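Local structure of magnesium and cobalt efflux protein (Bordetella parapertussis, 3JTF) at residues 86-91 against 122-127; 8-13 against 113-118; 20-25 against 43-48. The protein probably takes part in magnesium and cobalt ion transport, and binds AMP through the pair of CBS domains that makes up this fragment. All blocks are in the same frame, centred on the assembly; numbering follows the deposited sequence.

Contact 1: residues 86-91 against 122-127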
loop_
_atom_site.group_PDB
_atom_site.type_symbol
_atom_site.label_atom_id
_atom_site.label_comp_id
_atom_site.label_asym_id
_atom_site.label_seq_id
_atom_site.Cartn_x
_atom_site.Cartn_y
_atom_site.Cartn_z
ATOM N N ARG B 86 -21.975 1.170 -6.491
ATOM C CA ARG B 86 -21.431 1.717 -7.719
ATOM C C ARG B 86 -20.030 2.284 -7.490
ATOM O O ARG B 86 -19.708 2.759 -6.399
ATOM C CB ARG B 86 -22.383 2.759 -8.310
ATOM C CG ARG B 86 -23.769 2.123 -8.705
ATOM C CD ARG B 86 -24.598 2.992 -9.668
ATOM N NE ARG B 86 -24.326 4.427 -9.537
ATOM C CZ ARG B 86 -24.613 5.183 -8.464
ATOM N NH1 ARG B 86 -25.197 4.658 -7.382
ATOM N NH2 ARG B 86 -24.296 6.477 -8.468
ATOM N N LEU B 87 -19.219 2.213 -8.531
ATOM C CA LEU B 87 -17.804 2.590 -8.455
ATOM C C LEU B 87 -17.586 4.073 -8.193
ATOM O O LEU B 87 -16.700 4.416 -7.432
ATOM C CB LEU B 87 -17.049 2.199 -9.723
ATOM C CG LEU B 87 -17.089 0.699 -10.023
ATOM C CD1 LEU B 87 -16.045 0.361 -11.085
ATOM C CD2 LEU B 87 -16.908 -0.165 -8.780
ATOM N N ASN B 88 -18.381 4.941 -8.807
ATOM C CA ASN B 88 -18.136 6.379 -8.658
ATOM C C ASN B 88 -18.361 6.785 -7.179
ATOM O O ASN B 88 -17.598 7.593 -6.634
ATOM C CB ASN B 88 -18.972 7.245 -9.623
ATOM C CG ASN B 88 -18.658 6.980 -11.128
ATOM O OD1 ASN B 88 -17.553 6.535 -11.504
ATOM N ND2 ASN B 88 -19.645 7.264 -11.988
ATOM N N VAL B 89 -19.366 6.202 -6.540
ATOM C CA VAL B 89 -19.677 6.519 -5.133
ATOM C C VAL B 89 -18.602 5.932 -4.226
ATOM O O VAL B 89 -18.104 6.617 -3.352
ATOM C CB VAL B 89 -21.040 5.998 -4.722
ATOM C CG1 VAL B 89 -21.298 6.258 -3.227
ATOM C CG2 VAL B 89 -22.154 6.676 -5.595
ATOM N N LEU B 90 -18.191 4.708 -4.509
ATOM C CA LEU B 90 -17.174 4.020 -3.701
ATOM C C LEU B 90 -15.823 4.742 -3.760
ATOM O O LEU B 90 -15.069 4.789 -2.766
ATOM C CB LEU B 90 -17.018 2.562 -4.161
ATOM C CG LEU B 90 -15.993 1.713 -3.416
ATOM C CD1 LEU B 90 -16.269 1.751 -1.836
ATOM C CD2 LEU B 90 -15.964 0.269 -3.950
ATOM N N LEU B 91 -15.493 5.258 -4.945
ATOM C CA LEU B 91 -14.285 6.057 -5.094
ATOM C C LEU B 91 -14.270 7.264 -4.119
ATOM O O LEU B 91 -13.278 7.510 -3.465
ATOM C CB LEU B 91 -14.129 6.555 -6.519
ATOM C CG LEU B 91 -12.835 7.359 -6.716
ATOM C CD1 LEU B 91 -11.584 6.644 -6.185
ATOM C CD2 LEU B 91 -12.684 7.709 -8.236
ATOM N N GLU B 122 -8.546 1.879 -11.410
ATOM C CA GLU B 122 -8.181 1.192 -12.641
ATOM C C GLU B 122 -9.378 0.924 -13.548
ATOM O O GLU B 122 -9.302 1.145 -14.735
ATOM C CB GLU B 122 -7.492 -0.118 -12.310
ATOM C CG GLU B 122 -6.107 0.111 -11.768
ATOM C CD GLU B 122 -5.283 -1.138 -11.724
ATOM O OE1 GLU B 122 -5.839 -2.186 -11.323
ATOM O OE2 GLU B 122 -4.079 -1.061 -12.094
ATOM N N GLN B 123 -10.487 0.463 -12.976
ATOM C CA GLN B 123 -11.645 0.169 -13.790
ATOM C C GLN B 123 -12.243 1.430 -14.360
ATOM O O GLN B 123 -12.584 1.443 -15.548
ATOM C CB GLN B 123 -12.704 -0.559 -12.996
ATOM C CG GLN B 123 -13.963 -0.813 -13.766
ATOM C CD GLN B 123 -13.737 -1.787 -14.896
ATOM O OE1 GLN B 123 -13.046 -2.780 -14.731
ATOM N NE2 GLN B 123 -14.291 -1.491 -16.046
ATOM N N ILE B 124 -12.385 2.471 -13.523
ATOM C CA ILE B 124 -12.903 3.758 -13.973
ATOM C C ILE B 124 -12.050 4.305 -15.130
ATOM O O ILE B 124 -12.599 4.702 -16.142
ATOM C CB ILE B 124 -13.043 4.819 -12.835
ATOM C CG1 ILE B 124 -14.087 4.377 -11.799
ATOM C CG2 ILE B 124 -13.402 6.227 -13.427
ATOM C CD1 ILE B 124 -14.223 5.297 -10.563
ATOM N N VAL B 125 -10.721 4.322 -14.990
ATOM C CA VAL B 125 -9.855 4.764 -16.093
ATOM C C VAL B 125 -9.929 3.832 -17.307
ATOM O O VAL B 125 -9.964 4.301 -18.426
ATOM C CB VAL B 125 -8.387 4.867 -15.664
ATOM C CG1 VAL B 125 -7.481 5.015 -16.864
ATOM C CG2 VAL B 125 -8.227 6.035 -14.701
ATOM N N GLY B 126 -9.939 2.522 -17.083
ATOM C CA GLY B 126 -10.198 1.549 -18.161
ATOM C C GLY B 126 -11.484 1.765 -18.967
ATOM O O GLY B 126 -11.556 1.375 -20.144
ATOM N N ASP B 127 -12.500 2.383 -18.353
ATOM C CA ASP B 127 -13.758 2.696 -19.055
ATOM C C ASP B 127 -13.793 4.075 -19.720
ATOM O O ASP B 127 -14.835 4.464 -20.243
ATOM C CB ASP B 127 -14.944 2.593 -18.091
ATOM C CG ASP B 127 -15.284 1.172 -17.742
ATOM O OD1 ASP B 127 -14.871 0.254 -18.495
ATOM O OD2 ASP B 127 -15.970 0.972 -16.714
#
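Ile124 sets its CD1 between Asn88 and Leu91, one helical turn apart, where the two helices of the second CBS domain of the pair, 87-96 and 117-126, pack together. The short axes run closer to antiparallel than parallel, 134° between their directions, and stay 10.9 Å apart at closest approach, so the gap is bridged mainly by side chains. With CG1 anti to its own carbonyl carbon (chi1 -65°) and the chain extended beyond it, Ile124 reaches across at a slant: CD1 lies 3.7 Å from Leu91 CD2 and, on the more exposed flank, 3.7 Å from Asn88 OD1, a van der Waals contact of methyl with amide oxygen. Leu87 takes the other flank. Its CB faces Ile124 CG1, while its CD1 branch rests 3.6 Å from Gln123 CG, again with the two chains slanted across each other. Ile10 of helix 7-10 packs on both Leu87 and Gln123 and continues this apolar layer, and Val125 of the second subunit covers Leu91 and Ile124. Glu4 accepts from the backbone N of Leu87 and of Asn88, at the start of helix 87-96. Gln123 bends at chi2 (67°), which turns its amide away from the leucine toward the end of its own helix. There NE2 donates to Asp127 OD2 at 3.1 Å, the oxygen lying in the amide plane but the donor standing above the carboxylate plane; the same OD2 also forms a salt bridge with Arg5 NE.

Contact 2: residues 8-13 against 113-118; sequences ADIMVP and GLVTME. With AMP (adenosine monophosphate), chain F; SO4 (sulfate ion), chain H.
Val12 and Leu114 lie side by side and point the same way, Val12 CG2 3.9 Å from Leu114 CD1, and together they present methyl groups to AMP. The other Leu114 methyl, CD2, sits 3.7 Å from C6 of the adenine, while Val12 CG1 approaches N3 and C2. On the other side of the strand, away from the nucleotide, Ile10 CD1 meets Val115 CG2 at 3.7 Å and continues toward helix 87-96. The backbones beneath are an antiparallel hydrogen-bonded pair: Val12 N donates to Leu114 O at 2.8 Å, and Leu114 N to Val12 O. At the neighbouring pair Gly113 CA comes within 3.0 Å of Val12 O, a closeness that the lack of a side chain permits. Outward, Thr116 occupies the N-cap position of helix 117-126. Its OG1, held between its own backbone N and carbonyl carbon (chi1 74°), shares a 2.7 Å hydrogen bond with AMP O3'. A sulfate, probably from the crystallisation liquor, lies at this helix start, weakly bonded by Met117 N and also held by Arg40. His38, Arg40, Asp18 and Asp119 also hydrogen-bond AMP. A short strand from the first CBS repeat thus edges the sheet of the second, an arrangement characteristic of CBS domain pairs, and lines its nucleotide cleft.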
loop_
_atom_site.group_PDB
_atom_site.type_symbol
_atom_site.label_atom_id
_atom_site.label_comp_id
_atom_site.label_asym_id
_atom_site.label_seq_id
_atom_site.Cartn_x
_atom_site.Cartn_y
_atom_site.Cartn_z
ATOM N N ALA B 8 -19.126 -5.745 -7.785
ATOM C CA ALA B 8 -19.064 -7.146 -8.232
ATOM C C ALA B 8 -18.211 -7.342 -9.490
ATOM O O ALA B 8 -17.572 -8.368 -9.622
ATOM C CB ALA B 8 -20.485 -7.724 -8.467
ATOM N N ASP B 9 -18.213 -6.377 -10.406
ATOM C CA ASP B 9 -17.414 -6.453 -11.645
ATOM C C ASP B 9 -15.897 -6.393 -11.393
ATOM O O ASP B 9 -15.120 -6.822 -12.230
ATOM C CB ASP B 9 -17.736 -5.263 -12.577
ATOM C CG ASP B 9 -19.195 -5.237 -13.035
ATOM O OD1 ASP B 9 -19.796 -6.324 -13.108
ATOM O OD2 ASP B 9 -19.735 -4.131 -13.303
ATOM N N ILE B 10 -15.457 -5.802 -10.287
ATOM C CA ILE B 10 -14.011 -5.587 -10.118
ATOM C C ILE B 10 -13.393 -6.248 -8.871
ATOM O O ILE B 10 -12.186 -6.218 -8.682
ATOM C CB ILE B 10 -13.682 -4.074 -10.092
ATOM C CG1 ILE B 10 -14.286 -3.410 -8.855
ATOM C CG2 ILE B 10 -14.199 -3.383 -11.393
ATOM C CD1 ILE B 10 -13.728 -2.012 -8.570
HETATM N N MSE B 11 -14.204 -6.828 -8.009
HETATM C CA MSE B 11 -13.676 -7.339 -6.756
HETATM C C MSE B 11 -12.720 -8.508 -6.950
HETATM O O MSE B 11 -12.833 -9.294 -7.905
HETATM C CB MSE B 11 -14.813 -7.759 -5.869
HETATM C CG MSE B 11 -15.557 -8.958 -6.347
HETATM SE SE MSE B 11 -17.103 -9.336 -5.185
HETATM C CE MSE B 11 -17.718 -10.894 -6.249
ATOM N N VAL B 12 -11.790 -8.641 -6.026
ATOM C CA VAL B 12 -11.049 -9.892 -5.853
ATOM C C VAL B 12 -12.009 -10.952 -5.267
ATOM O O VAL B 12 -12.503 -10.786 -4.191
ATOM C CB VAL B 12 -9.863 -9.701 -4.900
ATOM C CG1 VAL B 12 -9.106 -11.039 -4.643
ATOM C CG2 VAL B 12 -8.936 -8.627 -5.450
ATOM N N PRO B 13 -12.237 -12.062 -5.970
ATOM C CA PRO B 13 -13.169 -13.047 -5.435
ATOM C C PRO B 13 -12.663 -13.691 -4.168
ATOM O O PRO B 13 -11.430 -13.764 -3.913
ATOM C CB PRO B 13 -13.328 -14.079 -6.559
ATOM C CG PRO B 13 -12.236 -13.815 -7.503
ATOM C CD PRO B 13 -11.705 -12.431 -7.288
ATOM N N GLY B 113 -15.957 -11.247 -1.552
ATOM C CA GLY B 113 -14.646 -10.816 -2.045
ATOM C C GLY B 113 -14.111 -9.627 -1.285
ATOM O O GLY B 113 -14.569 -9.325 -0.183
ATOM N N LEU B 114 -13.086 -9.006 -1.855
ATOM C CA LEU B 114 -12.533 -7.770 -1.338
ATOM C C LEU B 114 -12.241 -6.828 -2.509
ATOM O O LEU B 114 -12.165 -7.232 -3.662
ATOM C CB LEU B 114 -11.311 -8.018 -0.431
ATOM C CG LEU B 114 -9.967 -8.447 -1.017
ATOM C CD1 LEU B 114 -9.282 -7.327 -1.785
ATOM C CD2 LEU B 114 -9.044 -8.977 0.102
ATOM N N VAL B 115 -12.126 -5.557 -2.207
ATOM C CA VAL B 115 -11.936 -4.539 -3.215
ATOM C C VAL B 115 -11.124 -3.422 -2.584
ATOM O O VAL B 115 -11.228 -3.175 -1.363
ATOM C CB VAL B 115 -13.298 -4.073 -3.803
ATOM C CG1 VAL B 115 -14.103 -3.329 -2.768
ATOM C CG2 VAL B 115 -13.076 -3.283 -5.117
ATOM N N THR B 116 -10.274 -2.804 -3.397
ATOM C CA THR B 116 -9.439 -1.669 -2.984
ATOM C C THR B 116 -9.631 -0.455 -3.885
ATOM O O THR B 116 -10.174 -0.560 -4.988
ATOM C CB THR B 116 -7.917 -1.996 -2.940
ATOM O OG1 THR B 116 -7.379 -2.082 -4.267
ATOM C CG2 THR B 116 -7.604 -3.299 -2.130
HETATM N N MSE B 117 -9.185 0.703 -3.391
HETATM C CA MSE B 117 -9.296 1.953 -4.161
HETATM C C MSE B 117 -8.584 1.862 -5.491
HETATM O O MSE B 117 -9.053 2.421 -6.474
HETATM C CB MSE B 117 -8.757 3.165 -3.390
HETATM C CG MSE B 117 -9.263 4.528 -4.022
HETATM SE SE MSE B 117 -8.665 5.999 -2.887
HETATM C CE MSE B 117 -6.815 6.046 -3.573
ATOM N N GLU B 118 -7.450 1.162 -5.513
ATOM C CA GLU B 118 -6.716 0.944 -6.756
ATOM C C GLU B 118 -7.542 0.224 -7.797
ATOM O O GLU B 118 -7.554 0.657 -8.957
ATOM C CB GLU B 118 -5.411 0.175 -6.492
ATOM C CG GLU B 118 -4.477 -0.021 -7.712
ATOM C CD GLU B 118 -3.303 -1.025 -7.384
ATOM O OE1 GLU B 118 -2.516 -0.715 -6.454
ATOM O OE2 GLU B 118 -3.182 -2.119 -8.013
HETATM P P AMP F . -1.771 -4.155 -2.563
HETATM O O1P AMP F . -2.263 -3.950 -1.171
HETATM O O2P AMP F . -0.970 -3.029 -3.130
HETATM O O3P AMP F . -1.113 -5.481 -2.747
HETATM O "O5'" AMP F . -3.030 -4.280 -3.532
HETATM C "C5'" AMP F . -2.801 -4.610 -4.910
HETATM C "C4'" AMP F . -3.999 -5.373 -5.385
HETATM O "O4'" AMP F . -4.083 -6.720 -4.874
HETATM C "C3'" AMP F . -5.264 -4.685 -4.863
HETATM O "O3'" AMP F . -5.586 -3.520 -5.632
HETATM C "C2'" AMP F . -6.225 -5.806 -5.019
HETATM O "O2'" AMP F . -6.322 -5.959 -6.487
HETATM C "C1'" AMP F . -5.417 -6.955 -4.396
HETATM N N9 AMP F . -5.313 -7.181 -2.910
HETATM C C8 AMP F . -4.954 -6.347 -1.889
HETATM N N7 AMP F . -4.942 -7.006 -0.692
HETATM C C5 AMP F . -5.265 -8.294 -0.954
HETATM C C6 AMP F . -5.407 -9.537 -0.179
HETATM N N6 AMP F . -5.235 -9.528 1.147
HETATM N N1 AMP F . -5.784 -10.660 -0.828
HETATM C C2 AMP F . -5.956 -10.696 -2.151
HETATM N N3 AMP F . -5.802 -9.614 -2.935
HETATM C C4 AMP F . -5.486 -8.403 -2.388
HETATM S S SO4 H . -5.463 0.934 -2.621
HETATM O O1 SO4 H . -4.358 1.693 -2.053
HETATM O O2 SO4 H . -6.153 1.673 -3.610
HETATM O O3 SO4 H . -4.916 -0.325 -3.167
HETATM O O4 SO4 H . -6.355 0.550 -1.556
#

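Contact 3: residues 20-25 against 43-48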
loop_
_atom_site.group_PDB
_atom_site.type_symbol
_atom_site.label_atom_id
_atom_site.label_comp_id
_atom_site.label_asym_id
_atom_site.label_seq_id
_atom_site.Cartn_x
_atom_site.Cartn_y
_atom_site.Cartn_z
ATOM N N LEU B 20 -5.556 -13.934 6.929
ATOM C CA LEU B 20 -4.752 -14.391 8.057
ATOM C C LEU B 20 -5.657 -14.988 9.142
ATOM O O LEU B 20 -6.683 -14.418 9.481
ATOM C CB LEU B 20 -3.971 -13.205 8.644
ATOM C CG LEU B 20 -2.880 -12.574 7.749
ATOM C CD1 LEU B 20 -2.182 -11.392 8.436
ATOM C CD2 LEU B 20 -1.848 -13.630 7.330
ATOM N N ASP B 21 -5.236 -16.115 9.708
ATOM C CA ASP B 21 -5.938 -16.768 10.798
ATOM C C ASP B 21 -5.317 -16.253 12.099
ATOM O O ASP B 21 -4.137 -16.532 12.377
ATOM C CB ASP B 21 -5.734 -18.259 10.675
ATOM C CG ASP B 21 -6.284 -19.055 11.843
ATOM O OD1 ASP B 21 -6.751 -18.523 12.859
ATOM O OD2 ASP B 21 -6.202 -20.276 11.704
ATOM N N ILE B 22 -6.129 -15.592 12.905
ATOM C CA ILE B 22 -5.666 -14.938 14.116
ATOM C C ILE B 22 -5.060 -15.969 15.114
ATOM O O ILE B 22 -4.284 -15.584 15.962
ATOM C CB ILE B 22 -6.784 -14.117 14.801
ATOM C CG1 ILE B 22 -6.252 -13.173 15.909
ATOM C CG2 ILE B 22 -7.834 -15.047 15.455
ATOM C CD1 ILE B 22 -5.310 -12.153 15.450
ATOM N N SER B 23 -5.390 -17.258 14.996
ATOM C CA SER B 23 -4.900 -18.270 15.936
ATOM C C SER B 23 -3.486 -18.759 15.630
ATOM O O SER B 23 -2.913 -19.485 16.430
ATOM C CB SER B 23 -5.824 -19.489 15.946
ATOM O OG SER B 23 -7.168 -19.097 16.271
ATOM N N GLN B 24 -2.949 -18.399 14.464
ATOM C CA GLN B 24 -1.606 -18.813 14.087
ATOM C C GLN B 24 -0.547 -18.124 14.955
ATOM O O GLN B 24 -0.706 -16.960 15.304
ATOM C CB GLN B 24 -1.371 -18.583 12.596
ATOM C CG GLN B 24 -2.178 -19.579 11.741
ATOM C CD GLN B 24 -1.721 -21.039 11.967
ATOM O OE1 GLN B 24 -0.580 -21.375 11.676
ATOM N NE2 GLN B 24 -2.601 -21.879 12.541
ATOM N N PRO B 25 0.517 -18.854 15.351
ATOM C CA PRO B 25 1.596 -18.150 16.055
ATOM C C PRO B 25 2.268 -17.041 15.234
ATOM O O PRO B 25 2.414 -17.149 14.013
ATOM C CB PRO B 25 2.628 -19.247 16.344
ATOM C CG PRO B 25 1.924 -20.534 16.180
ATOM C CD PRO B 25 0.792 -20.292 15.196
ATOM N N VAL B 43 -8.620 -10.663 8.416
ATOM C CA VAL B 43 -8.296 -11.591 9.479
ATOM C C VAL B 43 -9.516 -12.362 9.892
ATOM O O VAL B 43 -10.613 -11.786 10.018
ATOM C CB VAL B 43 -7.701 -10.827 10.690
ATOM C CG1 VAL B 43 -7.407 -11.802 11.851
ATOM C CG2 VAL B 43 -6.406 -10.083 10.249
ATOM N N TYR B 44 -9.369 -13.682 10.026
ATOM C CA TYR B 44 -10.469 -14.496 10.504
ATOM C C TYR B 44 -10.130 -15.281 11.758
ATOM O O TYR B 44 -8.998 -15.375 12.164
ATOM C CB TYR B 44 -10.987 -15.437 9.409
ATOM C CG TYR B 44 -10.072 -16.594 9.094
ATOM C CD1 TYR B 44 -10.183 -17.799 9.776
ATOM C CD2 TYR B 44 -9.094 -16.478 8.101
ATOM C CE1 TYR B 44 -9.337 -18.891 9.472
ATOM C CE2 TYR B 44 -8.270 -17.547 7.767
ATOM C CZ TYR B 44 -8.387 -18.744 8.447
ATOM O OH TYR B 44 -7.546 -19.799 8.124
ATOM N N GLU B 45 -11.164 -15.860 12.347
ATOM C CA GLU B 45 -11.009 -16.758 13.482
ATOM C C GLU B 45 -11.990 -17.883 13.350
ATOM O O GLU B 45 -13.189 -17.662 13.082
ATOM C CB GLU B 45 -11.164 -16.009 14.814
ATOM C CG GLU B 45 -10.741 -16.839 16.063
ATOM C CD GLU B 45 -10.611 -15.960 17.305
ATOM O OE1 GLU B 45 -11.009 -14.773 17.227
ATOM O OE2 GLU B 45 -10.109 -16.440 18.344
ATOM N N ASP B 46 -11.464 -19.104 13.497
ATOM C CA ASP B 46 -12.229 -20.345 13.474
ATOM C C ASP B 46 -12.830 -20.771 12.126
ATOM O O ASP B 46 -12.911 -21.983 11.861
ATOM C CB ASP B 46 -13.314 -20.361 14.564
ATOM C CG ASP B 46 -12.726 -20.344 15.979
ATOM O OD1 ASP B 46 -11.953 -21.264 16.338
ATOM O OD2 ASP B 46 -13.048 -19.417 16.757
ATOM N N ASP B 47 -13.303 -19.848 11.308
ATOM C CA ASP B 47 -13.840 -20.161 9.963
ATOM C C ASP B 47 -13.419 -18.978 9.085
ATOM O O ASP B 47 -13.434 -17.835 9.555
ATOM C CB ASP B 47 -15.368 -20.238 9.968
ATOM C CG ASP B 47 -15.974 -20.512 8.568
ATOM O OD1 ASP B 47 -16.149 -21.700 8.156
ATOM O OD2 ASP B 47 -16.364 -19.562 7.884
ATOM N N ARG B 48 -13.042 -19.245 7.838
ATOM C CA ARG B 48 -12.543 -18.197 6.951
ATOM C C ARG B 48 -13.547 -17.098 6.633
ATOM O O ARG B 48 -13.153 -15.999 6.295
ATOM C CB ARG B 48 -11.996 -18.800 5.646
ATOM C CG ARG B 48 -12.978 -19.588 4.843
ATOM C CD ARG B 48 -12.474 -19.706 3.359
ATOM N NE ARG B 48 -12.448 -18.355 2.788
ATOM C CZ ARG B 48 -11.668 -17.927 1.792
ATOM N NH1 ARG B 48 -10.797 -18.731 1.190
ATOM N NH2 ARG B 48 -11.771 -16.662 1.406
HETATM O O HOH W 1 -8.814 -19.743 13.988
HETATM O O HOH W 2 -4.988 -21.500 9.598
HETATM O O HOH W 3 -8.038 -17.946 18.356
#
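The backbone of Asp21 lies over one face of the Tyr44 ring in a CH-pi contact: Asp21 CA stands 4.0 Å from the ring centroid, 14° off the normal. Tyr44 CG is placed between its own backbone N and carbonyl carbon (chi1 73°), which swings the ring back over the neighbouring strand; Arg48 CA covers the opposite face. Asp21 CB continues to the phenol end, 3.5 Å from Tyr44 OH, and the carboxylate is turned 27° from the ring plane. Beneath the ring the strands are joined by two backbone bonds, Tyr44 N to Leu20 O at 2.8 Å and Ile22 N to Tyr44 O at 3.0 Å, the latter almost straight. On the other face of the sheet Val43 packs beside Leu20, and its CG1 reaches Ile22 CB. Leu20 goes on to helix 26-35, and Val43 to Ile52 and Leu55 of strand 51-56. Ile22 CG2 lies against the extended chain of Glu45, 3.5 Å from its CD, while Glu45 OE1 forms a salt bridge with Arg72. At the polar edge Asp21 OD1 accepts from Ser23 N, an Asx turn within the type I turn from Asp21 to Gln24, with the donor above the carboxylate plane. One water donates to the same OD1 at 2.6 Å, accepts from Asp46 N and bonds Ser23 OG; another links Ser23 OG to Glu45 OE2. Strand 20-21, helix 26-35 and strand 40-44 form a beta-alpha-beta crossover with neighbouring parallel strands, the central unit of the first CBS domain.

Contacts 1 and 2 form one continuous region and share helix 117-126: Leu91 of contact 1 packs on Met117 of contact 2, and Leu90 on Val115. Both also touch the second subunit. Contact 3 stands apart, in the first CBS domain on the opposite side of the chain's centre, with its centre about 31 Å from that of contact 1 and about 21 Å from that of contact 2. The chemistry follows position. Contact 1 is buried helix packing, almost wholly apolar; contact 2, partly buried, adds strand pairing and polar groups for the nucleotide; contact 3, also partly buried, pairs strands too, but in parallel, and ends in a water-bridged polar edge.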